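Local coordinates for TbpB (Actinobacillus pleuropneumoniae, PDB 3HOL), which probably binds host transferrin at the cell surface, as the lipoprotein component of a bacterial transferrin receptor used in iron acquisition, at residues A27-V32 with I46-I52; G124-F128 with K170-Q174; Y338-L344 with S357-E363. One frame throughout, in Å; residues are numbered along the deposited sequence.

Interaction 1: A27-V32 with I46-I52; sequences ALGYVV and ISDIEVI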
ATOM      1  N   ALA A  27       5.388  -4.400  -0.511  1.00  7.29           N
ATOM      2  CA  ALA A  27       4.600  -5.285  -1.385  1.00  8.09           C
ATOM      3  C   ALA A  27       3.480  -5.920  -0.573  1.00  7.82           C
ATOM      4  O   ALA A  27       3.556  -5.867   0.643  1.00  7.73           O
ATOM      5  CB  ALA A  27       5.494  -6.386  -1.927  1.00  8.29           C
ATOM      6  N   LEU A  28       2.475  -6.546  -1.205  1.00  6.75           N
ATOM      7  CA  LEU A  28       1.461  -7.221  -0.395  1.00  8.19           C
ATOM      8  C   LEU A  28       2.139  -8.271   0.467  1.00  7.35           C
ATOM      9  O   LEU A  28       1.713  -8.528   1.601  1.00  8.05           O
ATOM     10  CB  LEU A  28       0.315  -7.823  -1.236  1.00  8.27           C
ATOM     11  CG  LEU A  28      -0.589  -6.791  -1.931  1.00  9.49           C
ATOM     12  CD1 LEU A  28      -1.742  -7.506  -2.657  1.00 12.04           C
ATOM     13  CD2 LEU A  28      -1.151  -5.780  -0.923  1.00  7.46           C
ATOM     14  N   GLY A  29       3.169  -8.907  -0.087  1.00  7.49           N
ATOM     15  CA  GLY A  29       3.849  -9.987   0.631  1.00  7.79           C
ATOM     16  C   GLY A  29       5.121 -10.429  -0.071  1.00  8.63           C
ATOM     17  O   GLY A  29       5.453  -9.915  -1.153  1.00  8.58           O
ATOM     18  N   TYR A  30       5.854 -11.335   0.588  1.00  7.78           N
ATOM     19  CA  TYR A  30       7.067 -11.916   0.020  1.00  7.61           C
ATOM     20  C   TYR A  30       7.171 -13.389   0.375  1.00  7.56           C
ATOM     21  O   TYR A  30       6.726 -13.799   1.463  1.00  6.02           O
ATOM     22  CB  TYR A  30       8.298 -11.218   0.596  1.00  7.26           C
ATOM     23  CG  TYR A  30       8.520  -9.826   0.016  1.00  9.35           C
ATOM     24  CD1 TYR A  30       9.101  -9.663  -1.240  1.00 11.46           C
ATOM     25  CD2 TYR A  30       8.114  -8.676   0.717  1.00 10.40           C
ATOM     26  CE1 TYR A  30       9.319  -8.397  -1.795  1.00 11.39           C
ATOM     27  CE2 TYR A  30       8.343  -7.383   0.163  1.00  8.64           C
ATOM     28  CZ  TYR A  30       8.917  -7.265  -1.085  1.00 11.82           C
ATOM     29  OH  TYR A  30       9.144  -6.015  -1.624  1.00 13.18           O
ATOM     30  N   VAL A  31       7.888 -14.145  -0.461  1.00  7.77           N
ATOM     31  CA  VAL A  31       8.080 -15.583  -0.205  1.00 10.03           C
ATOM     32  C   VAL A  31       9.483 -16.013  -0.640  1.00 10.50           C
ATOM     33  O   VAL A  31       9.997 -15.514  -1.632  1.00  9.74           O
ATOM     34  CB  VAL A  31       6.980 -16.446  -0.919  1.00 10.77           C
ATOM     35  CG1 VAL A  31       6.904 -16.127  -2.396  1.00 11.65           C
ATOM     36  CG2 VAL A  31       7.201 -17.990  -0.681  1.00  8.77           C
ATOM     37  N   VAL A  32      10.116 -16.895   0.123  1.00 10.67           N
ATOM     38  CA  VAL A  32      11.415 -17.403  -0.255  1.00 10.60           C
ATOM     39  C   VAL A  32      11.458 -18.920  -0.157  1.00 11.78           C
ATOM     40  O   VAL A  32      10.787 -19.526   0.704  1.00 10.37           O
ATOM     41  CB  VAL A  32      12.564 -16.763   0.578  1.00 10.48           C
ATOM     42  CG1 VAL A  32      12.699 -17.363   1.995  1.00 11.75           C
ATOM     43  CG2 VAL A  32      13.891 -16.898  -0.166  1.00 11.24           C
ATOM     44  N   ILE A  46      20.255 -17.343   1.764  1.00 11.74           N
ATOM     45  CA  ILE A  46      18.952 -16.827   1.366  1.00 10.62           C
ATOM     46  C   ILE A  46      19.140 -16.062   0.064  1.00 12.48           C
ATOM     47  O   ILE A  46      20.020 -15.194  -0.014  1.00 11.33           O
ATOM     48  CB  ILE A  46      18.364 -15.904   2.470  1.00 10.31           C
ATOM     49  CG1 ILE A  46      18.289 -16.644   3.827  1.00  8.34           C
ATOM     50  CG2 ILE A  46      16.974 -15.351   2.086  1.00  8.74           C
ATOM     51  CD1 ILE A  46      17.274 -17.801   3.824  1.00 10.39           C
ATOM     52  N   SER A  47      18.355 -16.410  -0.961  1.00 13.82           N
ATOM     53  CA  SER A  47      18.390 -15.658  -2.214  1.00 15.98           C
ATOM     54  C   SER A  47      17.065 -15.838  -2.921  1.00 16.11           C
ATOM     55  O   SER A  47      16.257 -16.700  -2.549  1.00 15.44           O
ATOM     56  CB  SER A  47      19.542 -16.155  -3.115  1.00 15.87           C
ATOM     57  OG  SER A  47      19.144 -17.381  -3.689  1.00 20.07           O
ATOM     58  N   ASP A  48      16.840 -15.024  -3.950  1.00 17.14           N
ATOM     59  CA  ASP A  48      15.678 -15.150  -4.826  1.00 18.06           C
ATOM     60  C   ASP A  48      14.380 -14.938  -4.066  1.00 16.67           C
ATOM     61  O   ASP A  48      13.430 -15.665  -4.257  1.00 16.18           O
ATOM     62  CB  ASP A  48      15.626 -16.519  -5.527  1.00 19.63           C
ATOM     63  CG  ASP A  48      16.760 -16.717  -6.498  1.00 25.11           C
ATOM     64  OD1 ASP A  48      17.157 -15.722  -7.146  1.00 27.40           O
ATOM     65  OD2 ASP A  48      17.252 -17.867  -6.615  1.00 29.55           O
ATOM     66  N   ILE A  49      14.347 -13.928  -3.217  1.00 16.92           N
ATOM     67  CA  ILE A  49      13.100 -13.565  -2.536  1.00 15.83           C
ATOM     68  C   ILE A  49      12.086 -13.060  -3.582  1.00 16.40           C
ATOM     69  O   ILE A  49      12.451 -12.264  -4.455  1.00 16.69           O
ATOM     70  CB  ILE A  49      13.356 -12.503  -1.477  1.00 16.14           C
ATOM     71  CG1 ILE A  49      14.337 -13.055  -0.411  1.00 16.41           C
ATOM     72  CG2 ILE A  49      12.038 -12.114  -0.850  1.00 14.08           C
ATOM     73  CD1 ILE A  49      15.018 -11.996   0.436  1.00 15.52           C
ATOM     74  N   GLU A  50      10.838 -13.515  -3.514  1.00 14.74           N
ATOM     75  CA  GLU A  50       9.883 -13.217  -4.575  1.00 15.55           C
ATOM     76  C   GLU A  50       8.731 -12.426  -4.022  1.00 15.28           C
ATOM     77  O   GLU A  50       8.243 -12.696  -2.899  1.00 14.79           O
ATOM     78  CB  GLU A  50       9.286 -14.493  -5.142  1.00 15.56           C
ATOM     79  CG  GLU A  50      10.252 -15.529  -5.630  1.00 22.78           C
ATOM     80  CD  GLU A  50       9.514 -16.708  -6.266  1.00 29.08           C
ATOM     81  OE1 GLU A  50       8.419 -17.078  -5.777  1.00 29.15           O
ATOM     82  OE2 GLU A  50      10.019 -17.243  -7.280  1.00 34.12           O
ATOM     83  N   VAL A  51       8.275 -11.455  -4.797  1.00 15.08           N
ATOM     84  CA  VAL A  51       7.118 -10.656  -4.391  1.00 14.90           C
ATOM     85  C   VAL A  51       5.832 -11.471  -4.492  1.00 14.15           C
ATOM     86  O   VAL A  51       5.662 -12.262  -5.389  1.00 13.01           O
ATOM     87  CB  VAL A  51       7.010  -9.302  -5.199  1.00 16.25           C
ATOM     88  CG1 VAL A  51       7.175  -9.502  -6.674  1.00 17.98           C
ATOM     89  CG2 VAL A  51       5.685  -8.635  -4.970  1.00 16.15           C
ATOM     90  N   ILE A  52       4.921 -11.271  -3.551  1.00 12.74           N
ATOM     91  CA  ILE A  52       3.573 -11.795  -3.671  1.00 12.61           C
ATOM     92  C   ILE A  52       2.598 -10.674  -4.086  1.00 14.29           C
ATOM     93  O   ILE A  52       2.587  -9.597  -3.458  1.00 12.91           O
ATOM     94  CB  ILE A  52       3.101 -12.379  -2.314  1.00 11.67           C
ATOM     95  CG1 ILE A  52       3.961 -13.591  -1.952  1.00 11.21           C
ATOM     96  CG2 ILE A  52       1.639 -12.807  -2.396  1.00 10.84           C
ATOM     97  CD1 ILE A  52       3.633 -14.266  -0.592  1.00  9.09           C
TER
HETATM   98  O   HOH W   1       2.500  -6.881  -4.072  1.00 11.58           O
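The apolar centre has two patches. In one, Val-31 CG1 lies 3.9 Å from Ile-52 CG1, and Pro-61 touches both side chains. In the other, Val-32 CG2 packs 3.9 Å from Ile-49 CG1 and 4.1 Å from Ile-46 CG2; Phe-258 of strand 257-265 touches all three residues. Tyr-30, on the face opposite Val-31, continues this patch: its CD1 is 3.8 Å from Ile-49 CG2, and its ring reaches on to Val-51. Its hydroxyl hydrogen-bonds to the Glu-25 carbonyl. The backbones pair around these side chains. Val-31 and Glu-50 exchange two hydrogen bonds, both 2.9 Å from N to O. Ile-52 N donates to Gly-29 O at 2.8 Å, while the return bond from Gly-29 N to Ile-52 O is weak, at 3.5 Å. Beside this weak bond a water links Leu-28 N (2.9 Å) to Ile-52 O (2.8 Å). At the polar edge, Glu-50 OE1 hydrogen-bonds to Tyr-62 OH. This is antiparallel edge-strand pairing: strand 50-52 ends a five-stranded sheet of the N-lobe beside its barrel.

Interaction 2: G124-F128 with K170-Q174; sequences GSWDF and KYTSQ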
ATOM      1  N   GLY A 124       1.387 -11.924  17.986  1.00  6.98           N
ATOM      2  CA  GLY A 124       1.267 -12.970  16.966  1.00  7.35           C
ATOM      3  C   GLY A 124       2.442 -13.934  16.991  1.00  7.87           C
ATOM      4  O   GLY A 124       2.912 -14.313  18.066  1.00  8.15           O
ATOM      5  N   SER A 125       2.888 -14.383  15.804  1.00  7.04           N
ATOM      6  CA  SER A 125       3.946 -15.390  15.729  1.00  7.95           C
ATOM      7  C   SER A 125       5.031 -14.919  14.797  1.00  7.74           C
ATOM      8  O   SER A 125       4.927 -13.858  14.205  1.00  6.37           O
ATOM      9  CB  SER A 125       3.415 -16.718  15.171  1.00  8.34           C
ATOM     10  OG  SER A 125       2.966 -16.545  13.817  1.00  8.19           O
ATOM     11  N   TRP A 126       6.096 -15.706  14.700  1.00  7.65           N
ATOM     12  CA  TRP A 126       7.081 -15.468  13.660  1.00  8.10           C
ATOM     13  C   TRP A 126       7.541 -16.860  13.203  1.00  8.14           C
ATOM     14  O   TRP A 126       7.242 -17.855  13.873  1.00  7.08           O
ATOM     15  CB  TRP A 126       8.221 -14.569  14.145  1.00  7.58           C
ATOM     16  CG  TRP A 126       9.134 -15.129  15.284  1.00  8.57           C
ATOM     17  CD1 TRP A 126       8.813 -15.266  16.626  1.00  9.48           C
ATOM     18  CD2 TRP A 126      10.498 -15.539  15.160  1.00  9.30           C
ATOM     19  NE1 TRP A 126       9.898 -15.777  17.325  1.00  9.23           N
ATOM     20  CE2 TRP A 126      10.937 -15.953  16.446  1.00  7.92           C
ATOM     21  CE3 TRP A 126      11.386 -15.634  14.077  1.00 11.66           C
ATOM     22  CZ2 TRP A 126      12.218 -16.443  16.679  1.00  9.99           C
ATOM     23  CZ3 TRP A 126      12.683 -16.120  14.310  1.00 13.00           C
ATOM     24  CH2 TRP A 126      13.081 -16.522  15.615  1.00 11.91           C
ATOM     25  N   ASP A 127       8.178 -16.909  12.033  1.00  5.99           N
ATOM     26  CA  ASP A 127       8.658 -18.125  11.407  1.00  5.90           C
ATOM     27  C   ASP A 127       9.935 -17.741  10.665  1.00  6.96           C
ATOM     28  O   ASP A 127      10.206 -16.544  10.487  1.00  6.70           O
ATOM     29  CB  ASP A 127       7.597 -18.633  10.411  1.00  5.54           C
ATOM     30  CG  ASP A 127       6.448 -19.348  11.124  1.00  6.43           C
ATOM     31  OD1 ASP A 127       6.703 -20.449  11.626  1.00  6.62           O
ATOM     32  OD2 ASP A 127       5.314 -18.791  11.158  1.00  6.12           O
ATOM     33  N   PHE A 128      10.700 -18.733  10.209  1.00  7.45           N
ATOM     34  CA  PHE A 128      11.997 -18.467   9.605  1.00  8.97           C
ATOM     35  C   PHE A 128      12.449 -19.649   8.806  1.00  9.06           C
ATOM     36  O   PHE A 128      11.961 -20.789   9.008  1.00  8.25           O
ATOM     37  CB  PHE A 128      13.105 -18.176  10.668  1.00  9.22           C
ATOM     38  CG  PHE A 128      13.350 -19.325  11.653  1.00 11.23           C
ATOM     39  CD1 PHE A 128      14.261 -20.346  11.360  1.00 12.57           C
ATOM     40  CD2 PHE A 128      12.700 -19.361  12.886  1.00  9.86           C
ATOM     41  CE1 PHE A 128      14.471 -21.408  12.272  1.00 11.98           C
ATOM     42  CE2 PHE A 128      12.904 -20.412  13.785  1.00 10.17           C
ATOM     43  CZ  PHE A 128      13.802 -21.432  13.466  1.00 12.15           C
ATOM     44  N   LYS A 170       8.475 -22.563  20.582  1.00 13.45           N
ATOM     45  CA  LYS A 170       7.263 -21.896  20.157  1.00 12.89           C
ATOM     46  C   LYS A 170       7.646 -20.456  19.824  1.00 11.84           C
ATOM     47  O   LYS A 170       8.094 -19.703  20.706  1.00  9.67           O
ATOM     48  CB  LYS A 170       6.222 -21.901  21.255  1.00 14.25           C
ATOM     49  CG  LYS A 170       4.816 -21.668  20.701  1.00 20.66           C
ATOM     50  CD  LYS A 170       3.899 -20.933  21.754  1.00 29.14           C
ATOM     51  CE  LYS A 170       2.419 -20.892  21.345  1.00 31.39           C
ATOM     52  NZ  LYS A 170       2.307 -20.394  19.954  1.00 33.47           N
ATOM     53  N   TYR A 171       7.523 -20.097  18.554  1.00  9.67           N
ATOM     54  CA  TYR A 171       8.020 -18.804  18.107  1.00  9.31           C
ATOM     55  C   TYR A 171       6.921 -17.752  18.101  1.00  9.31           C
ATOM     56  O   TYR A 171       6.033 -17.740  17.224  1.00  8.94           O
ATOM     57  CB  TYR A 171       8.606 -18.960  16.707  1.00  9.91           C
ATOM     58  CG  TYR A 171       9.649 -20.054  16.674  1.00  9.05           C
ATOM     59  CD1 TYR A 171      10.893 -19.872  17.277  1.00  9.58           C
ATOM     60  CD2 TYR A 171       9.372 -21.279  16.071  1.00  6.79           C
ATOM     61  CE1 TYR A 171      11.851 -20.878  17.250  1.00  8.63           C
ATOM     62  CE2 TYR A 171      10.324 -22.303  16.024  1.00  8.60           C
ATOM     63  CZ  TYR A 171      11.553 -22.108  16.624  1.00 10.29           C
ATOM     64  OH  TYR A 171      12.484 -23.137  16.571  1.00 10.32           O
ATOM     65  N   THR A 172       6.986 -16.845  19.058  1.00  8.05           N
ATOM     66  CA  THR A 172       5.898 -15.879  19.248  1.00  8.56           C
ATOM     67  C   THR A 172       6.427 -14.456  19.102  1.00  9.05           C
ATOM     68  O   THR A 172       7.623 -14.188  19.375  1.00  8.95           O
ATOM     69  CB  THR A 172       5.296 -15.997  20.687  1.00  8.92           C
ATOM     70  OG1 THR A 172       6.340 -15.783  21.651  1.00  8.92           O
ATOM     71  CG2 THR A 172       4.678 -17.416  20.895  1.00 10.88           C
ATOM     72  N   SER A 173       5.556 -13.542  18.671  1.00  7.69           N
ATOM     73  CA  SER A 173       5.999 -12.190  18.435  1.00  8.30           C
ATOM     74  C   SER A 173       5.107 -11.204  19.183  1.00  8.56           C
ATOM     75  O   SER A 173       3.907 -11.452  19.386  1.00  8.35           O
ATOM     76  CB  SER A 173       5.970 -11.898  16.935  1.00  6.66           C
ATOM     77  OG  SER A 173       4.640 -11.936  16.481  1.00  8.31           O
ATOM     78  N   GLN A 174       5.692 -10.074  19.559  1.00  8.62           N
ATOM     79  CA  GLN A 174       4.969  -8.998  20.188  1.00  9.30           C
ATOM     80  C   GLN A 174       5.598  -7.669  19.773  1.00  9.86           C
ATOM     81  O   GLN A 174       6.825  -7.530  19.780  1.00  9.49           O
ATOM     82  CB  GLN A 174       4.929  -9.178  21.722  1.00 11.32           C
ATOM     83  CG  GLN A 174       4.141  -8.090  22.464  1.00 13.86           C
ATOM     84  CD  GLN A 174       3.960  -8.351  23.957  1.00 22.98           C
ATOM     85  OE1 GLN A 174       3.639  -9.460  24.366  1.00 23.91           O
ATOM     86  NE2 GLN A 174       4.161  -7.309  24.781  1.00 21.92           N
TER
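Three aromatic rings meet edge to face in a chain along the crossing of these strands. The edge of Phe-128 points at the face of Tyr-171, with centroids 5.1 Å apart and planes at 85°. Tyr-171 in turn directs its edge at the six-membered ring of Trp-126, at 5.3 Å and 74°. Tyr-171 CB also sits over the indole, 3.7 Å from the centroid of the five-membered ring, in a CH-pi contact. Trp-126 and Phe-128 are two residues apart, so both side chains leave the same side of their strand and Tyr-171 can touch both. The indole NE1 hydrogen-bonds to Ser-189 O of the next strand.

Backbone pairing is short. Gly-124 and Ser-173 form a hydrogen-bonded pair: Gly-124 N to Ser-173 O is 2.9 Å, and Ser-173 N to Gly-124 O is 2.8 Å. Trp-126 N then reaches Tyr-171 O at 3.2 Å. Ser-173 OG adds a hydrogen bond to Ser-125 O at 3.0 Å. Between them, Ser-125 and Thr-172 approach to 4.1 Å between CA atoms, but their side chains diverge. The strand directions differ by 125°, well short of antiparallel, so the strands splay apart toward the rings. Strand 119-133 pairs with both 171-178 and 257-265, and the sheet runs on from 171-178 back to 257-265. The two are thus neighbouring antiparallel strands of a closed barrel, consistent with the N-lobe beta barrel of TbpB.

Interaction 3: Y338-L344 with S357-E363; sequences YMKFGQL and SLFLQGE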
ATOM      1  N   TYR A 338       2.264  15.392  -4.386  1.00 14.91           N
ATOM      2  CA  TYR A 338       1.793  14.511  -3.288  1.00 14.45           C
ATOM      3  C   TYR A 338       0.437  13.839  -3.568  1.00 13.66           C
ATOM      4  O   TYR A 338      -0.144  13.212  -2.657  1.00 13.32           O
ATOM      5  CB  TYR A 338       1.752  15.279  -1.963  1.00 13.77           C
ATOM      6  CG  TYR A 338       3.128  15.799  -1.559  1.00 16.91           C
ATOM      7  CD1 TYR A 338       4.005  15.000  -0.848  1.00 17.56           C
ATOM      8  CD2 TYR A 338       3.556  17.089  -1.937  1.00 18.60           C
ATOM      9  CE1 TYR A 338       5.264  15.462  -0.481  1.00 19.53           C
ATOM     10  CE2 TYR A 338       4.816  17.558  -1.582  1.00 20.37           C
ATOM     11  CZ  TYR A 338       5.654  16.744  -0.842  1.00 20.60           C
ATOM     12  OH  TYR A 338       6.898  17.186  -0.500  1.00 20.83           O
ATOM     13  N   MET A 339      -0.031  13.983  -4.812  1.00 11.74           N
ATOM     14  CA  MET A 339      -1.260  13.360  -5.311  1.00 13.16           C
ATOM     15  C   MET A 339      -1.149  13.187  -6.818  1.00 13.18           C
ATOM     16  O   MET A 339      -0.316  13.815  -7.454  1.00 13.82           O
ATOM     17  CB  MET A 339      -2.498  14.218  -4.963  1.00 13.62           C
ATOM     18  CG  MET A 339      -2.484  15.675  -5.531  1.00 14.25           C
ATOM     19  SD  MET A 339      -4.146  16.404  -5.551  1.00 17.98           S
ATOM     20  CE  MET A 339      -5.146  15.105  -6.315  1.00 15.47           C
ATOM     21  N   LYS A 340      -1.985  12.309  -7.369  1.00 13.91           N
ATOM     22  CA  LYS A 340      -2.097  12.038  -8.804  1.00 14.08           C
ATOM     23  C   LYS A 340      -3.548  11.680  -9.045  1.00 13.94           C
ATOM     24  O   LYS A 340      -4.168  11.042  -8.185  1.00 11.86           O
ATOM     25  CB  LYS A 340      -1.264  10.805  -9.180  1.00 14.61           C
ATOM     26  CG  LYS A 340       0.257  11.033  -9.249  1.00 18.62           C
ATOM     27  CD  LYS A 340       0.620  11.838 -10.507  1.00 24.98           C
ATOM     28  CE  LYS A 340       2.123  11.899 -10.783  1.00 26.68           C
ATOM     29  NZ  LYS A 340       2.625  13.247 -10.406  1.00 30.35           N
ATOM     30  N   PHE A 341      -4.082  12.064 -10.202  1.00 13.27           N
ATOM     31  CA  PHE A 341      -5.440  11.657 -10.574  1.00 13.97           C
ATOM     32  C   PHE A 341      -5.485  11.518 -12.074  1.00 14.18           C
ATOM     33  O   PHE A 341      -4.620  12.032 -12.773  1.00 15.22           O
ATOM     34  CB  PHE A 341      -6.511  12.654 -10.060  1.00 13.65           C
ATOM     35  CG  PHE A 341      -6.424  14.049 -10.683  1.00 14.05           C
ATOM     36  CD1 PHE A 341      -7.040  14.328 -11.919  1.00 15.20           C
ATOM     37  CD2 PHE A 341      -5.738  15.077 -10.018  1.00 14.14           C
ATOM     38  CE1 PHE A 341      -6.966  15.627 -12.484  1.00 16.30           C
ATOM     39  CE2 PHE A 341      -5.655  16.394 -10.588  1.00 14.83           C
ATOM     40  CZ  PHE A 341      -6.260  16.648 -11.805  1.00 14.85           C
ATOM     41  N   GLY A 342      -6.442  10.777 -12.587  1.00 14.12           N
ATOM     42  CA  GLY A 342      -6.601  10.772 -14.022  1.00 14.90           C
ATOM     43  C   GLY A 342      -7.527   9.688 -14.458  1.00 16.21           C
ATOM     44  O   GLY A 342      -8.443   9.283 -13.711  1.00 15.86           O
ATOM     45  N   GLN A 343      -7.274   9.235 -15.684  1.00 17.88           N
ATOM     46  CA  GLN A 343      -8.126   8.285 -16.366  1.00 20.03           C
ATOM     47  C   GLN A 343      -7.422   6.961 -16.574  1.00 20.57           C
ATOM     48  O   GLN A 343      -6.202   6.906 -16.780  1.00 20.87           O
ATOM     49  CB  GLN A 343      -8.615   8.878 -17.709  1.00 21.86           C
ATOM     50  CG  GLN A 343      -9.482  10.113 -17.470  1.00 25.33           C
ATOM     51  CD  GLN A 343     -10.041  10.746 -18.727  1.00 34.53           C
ATOM     52  OE1 GLN A 343      -9.989  10.149 -19.817  1.00 37.88           O
ATOM     53  NE2 GLN A 343     -10.582  11.979 -18.590  1.00 31.45           N
ATOM     54  N   LEU A 344      -8.204   5.898 -16.539  1.00 20.61           N
ATOM     55  CA  LEU A 344      -7.671   4.559 -16.726  1.00 21.96           C
ATOM     56  C   LEU A 344      -8.675   3.725 -17.518  1.00 22.89           C
ATOM     57  O   LEU A 344      -9.842   3.619 -17.129  1.00 22.98           O
ATOM     58  CB  LEU A 344      -7.419   3.931 -15.357  1.00 20.92           C
ATOM     59  CG  LEU A 344      -6.927   2.507 -15.279  1.00 22.50           C
ATOM     60  CD1 LEU A 344      -5.439   2.416 -15.671  1.00 22.04           C
ATOM     61  CD2 LEU A 344      -7.191   2.030 -13.866  1.00 19.69           C
ATOM     62  N   SER A 357     -12.337   4.282 -16.588  1.00 23.71           N
ATOM     63  CA  SER A 357     -12.489   4.582 -15.158  1.00 21.65           C
ATOM     64  C   SER A 357     -11.660   5.828 -14.780  1.00 20.39           C
ATOM     65  O   SER A 357     -10.845   6.307 -15.583  1.00 18.40           O
ATOM     66  CB  SER A 357     -12.081   3.366 -14.300  1.00 22.06           C
ATOM     67  OG  SER A 357     -10.697   3.096 -14.449  1.00 22.80           O
ATOM     68  N   LEU A 358     -11.870   6.337 -13.563  1.00 18.96           N
ATOM     69  CA  LEU A 358     -11.054   7.430 -13.036  1.00 18.05           C
ATOM     70  C   LEU A 358     -10.318   6.950 -11.777  1.00 18.46           C
ATOM     71  O   LEU A 358     -10.772   6.021 -11.135  1.00 18.54           O
ATOM     72  CB  LEU A 358     -11.942   8.621 -12.682  1.00 17.65           C
ATOM     73  CG  LEU A 358     -12.814   9.135 -13.835  1.00 15.13           C
ATOM     74  CD1 LEU A 358     -13.859  10.107 -13.238  1.00 17.83           C
ATOM     75  CD2 LEU A 358     -11.955   9.852 -14.838  1.00 14.65           C
ATOM     76  N   PHE A 359      -9.193   7.583 -11.433  1.00 16.14           N
ATOM     77  CA  PHE A 359      -8.508   7.250 -10.190  1.00 14.96           C
ATOM     78  C   PHE A 359      -8.026   8.526  -9.508  1.00 13.83           C
ATOM     79  O   PHE A 359      -7.765   9.558 -10.179  1.00 12.44           O
ATOM     80  CB  PHE A 359      -7.329   6.274 -10.435  1.00 13.66           C
ATOM     81  CG  PHE A 359      -6.173   6.887 -11.192  1.00 15.36           C
ATOM     82  CD1 PHE A 359      -5.173   7.593 -10.529  1.00 15.15           C
ATOM     83  CD2 PHE A 359      -6.106   6.780 -12.596  1.00 17.96           C
ATOM     84  CE1 PHE A 359      -4.111   8.178 -11.244  1.00 18.47           C
ATOM     85  CE2 PHE A 359      -5.047   7.368 -13.326  1.00 16.82           C
ATOM     86  CZ  PHE A 359      -4.059   8.065 -12.661  1.00 17.49           C
ATOM     87  N   LEU A 360      -7.923   8.450  -8.183  1.00 12.64           N
ATOM     88  CA  LEU A 360      -7.276   9.503  -7.400  1.00 13.44           C
ATOM     89  C   LEU A 360      -6.444   8.859  -6.307  1.00 12.14           C
ATOM     90  O   LEU A 360      -6.938   7.974  -5.599  1.00 12.80           O
ATOM     91  CB  LEU A 360      -8.311  10.453  -6.772  1.00 12.97           C
ATOM     92  CG  LEU A 360      -7.591  11.628  -6.075  1.00 15.63           C
ATOM     93  CD1 LEU A 360      -8.171  12.967  -6.489  1.00 20.39           C
ATOM     94  CD2 LEU A 360      -7.554  11.475  -4.514  1.00 16.63           C
ATOM     95  N   GLN A 361      -5.207   9.316  -6.157  1.00 11.80           N
ATOM     96  CA  GLN A 361      -4.357   8.915  -5.045  1.00 12.21           C
ATOM     97  C   GLN A 361      -3.737  10.141  -4.378  1.00 11.70           C
ATOM     98  O   GLN A 361      -3.370  11.089  -5.047  1.00 11.56           O
ATOM     99  CB  GLN A 361      -3.257   7.949  -5.528  1.00 12.20           C
ATOM    100  CG  GLN A 361      -3.802   6.772  -6.404  1.00 10.50           C
ATOM    101  CD  GLN A 361      -2.787   5.610  -6.487  1.00 12.00           C
ATOM    102  OE1 GLN A 361      -3.133   4.438  -6.243  1.00 10.94           O
ATOM    103  NE2 GLN A 361      -1.531   5.938  -6.765  1.00  7.21           N
ATOM    104  N   GLY A 362      -3.608  10.116  -3.057  1.00 11.57           N
ATOM    105  CA  GLY A 362      -3.013  11.247  -2.362  1.00 11.10           C
ATOM    106  C   GLY A 362      -2.359  10.791  -1.062  1.00 12.13           C
ATOM    107  O   GLY A 362      -2.782   9.783  -0.468  1.00 10.71           O
ATOM    108  N   GLU A 363      -1.337  11.530  -0.648  1.00 11.22           N
ATOM    109  CA  GLU A 363      -0.598  11.289   0.599  1.00 11.66           C
ATOM    110  C   GLU A 363      -1.033  12.381   1.561  1.00 12.44           C
ATOM    111  O   GLU A 363      -0.563  13.516   1.426  1.00 11.53           O
ATOM    112  CB  GLU A 363       0.919  11.411   0.313  1.00 12.50           C
ATOM    113  CG  GLU A 363       1.390  10.462  -0.782  1.00 12.66           C
ATOM    114  CD  GLU A 363       2.766  10.797  -1.366  1.00 14.57           C
ATOM    115  OE1 GLU A 363       3.550  11.519  -0.730  1.00 17.54           O
ATOM    116  OE2 GLU A 363       3.051  10.326  -2.489  1.00 12.96           O
TER
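Phe-359 lays its ring across the backbone of the partner strand at Gly-342. Gly-342 CA lies 4.2 Å from the ring centroid, over the face, in a CH-pi contact. A CB on Gly-342 would be tight against the ring, and its backbone angles also call for glycine. Leu-344 CB borders the same ring, 4.2 Å from Phe-359 CD2. On the other face of the sheet, Leu-360 CD1 touches Met-339 CE at 3.7 Å and Phe-341 CB at 4.0 Å. Tyr-477 of strand 470-477 covers Met-339 and Leu-360.

The two strands form a regular antiparallel hairpin ladder. Lys-340 pairs with Gln-361, Gly-342 with Phe-359 and Leu-344 with Ser-357, each through two backbone hydrogen bonds. Leu-344 O also accepts from Ser-357 OG at 2.9 Å. At the other end, Glu-363 N donates to Tyr-338 O at 2.9 Å. The Glu-363 carboxylate forms a salt bridge with Lys-15 and hydrogen-bonds to Ala-297 N; Gln-361 NE2 hydrogen-bonds to Val-299 O and Ala-297 O. The chemistry implies a handle-domain hairpin held in register by its backbone, with its faces set apart: Met-339, Phe-341 and Leu-360 turn apolar groups toward the C-lobe barrel strands.

In the fold
All three contacts are antiparallel strand pairs in separate sheets, and none touches another. Interaction 3 is buried; interactions 1 and 2 are partly buried. Interactions 1 and 2 have centres about 19 Å apart and belong to the same lobe: interaction 1 packs against strands 119-133 and 257-265, and strand 119-133 carries one side of interaction 2. Interaction 3 lies on the opposite side of the chain's centre from the other two. Interaction 1 joins mainly aliphatic groups, with one tyrosine ring, at a sheet edge. Interaction 2 relies on aromatic rings between splayed barrel strands. In interaction 3 a long, regular backbone ladder dominates, with one ring over a glycine, and the buried area is largest.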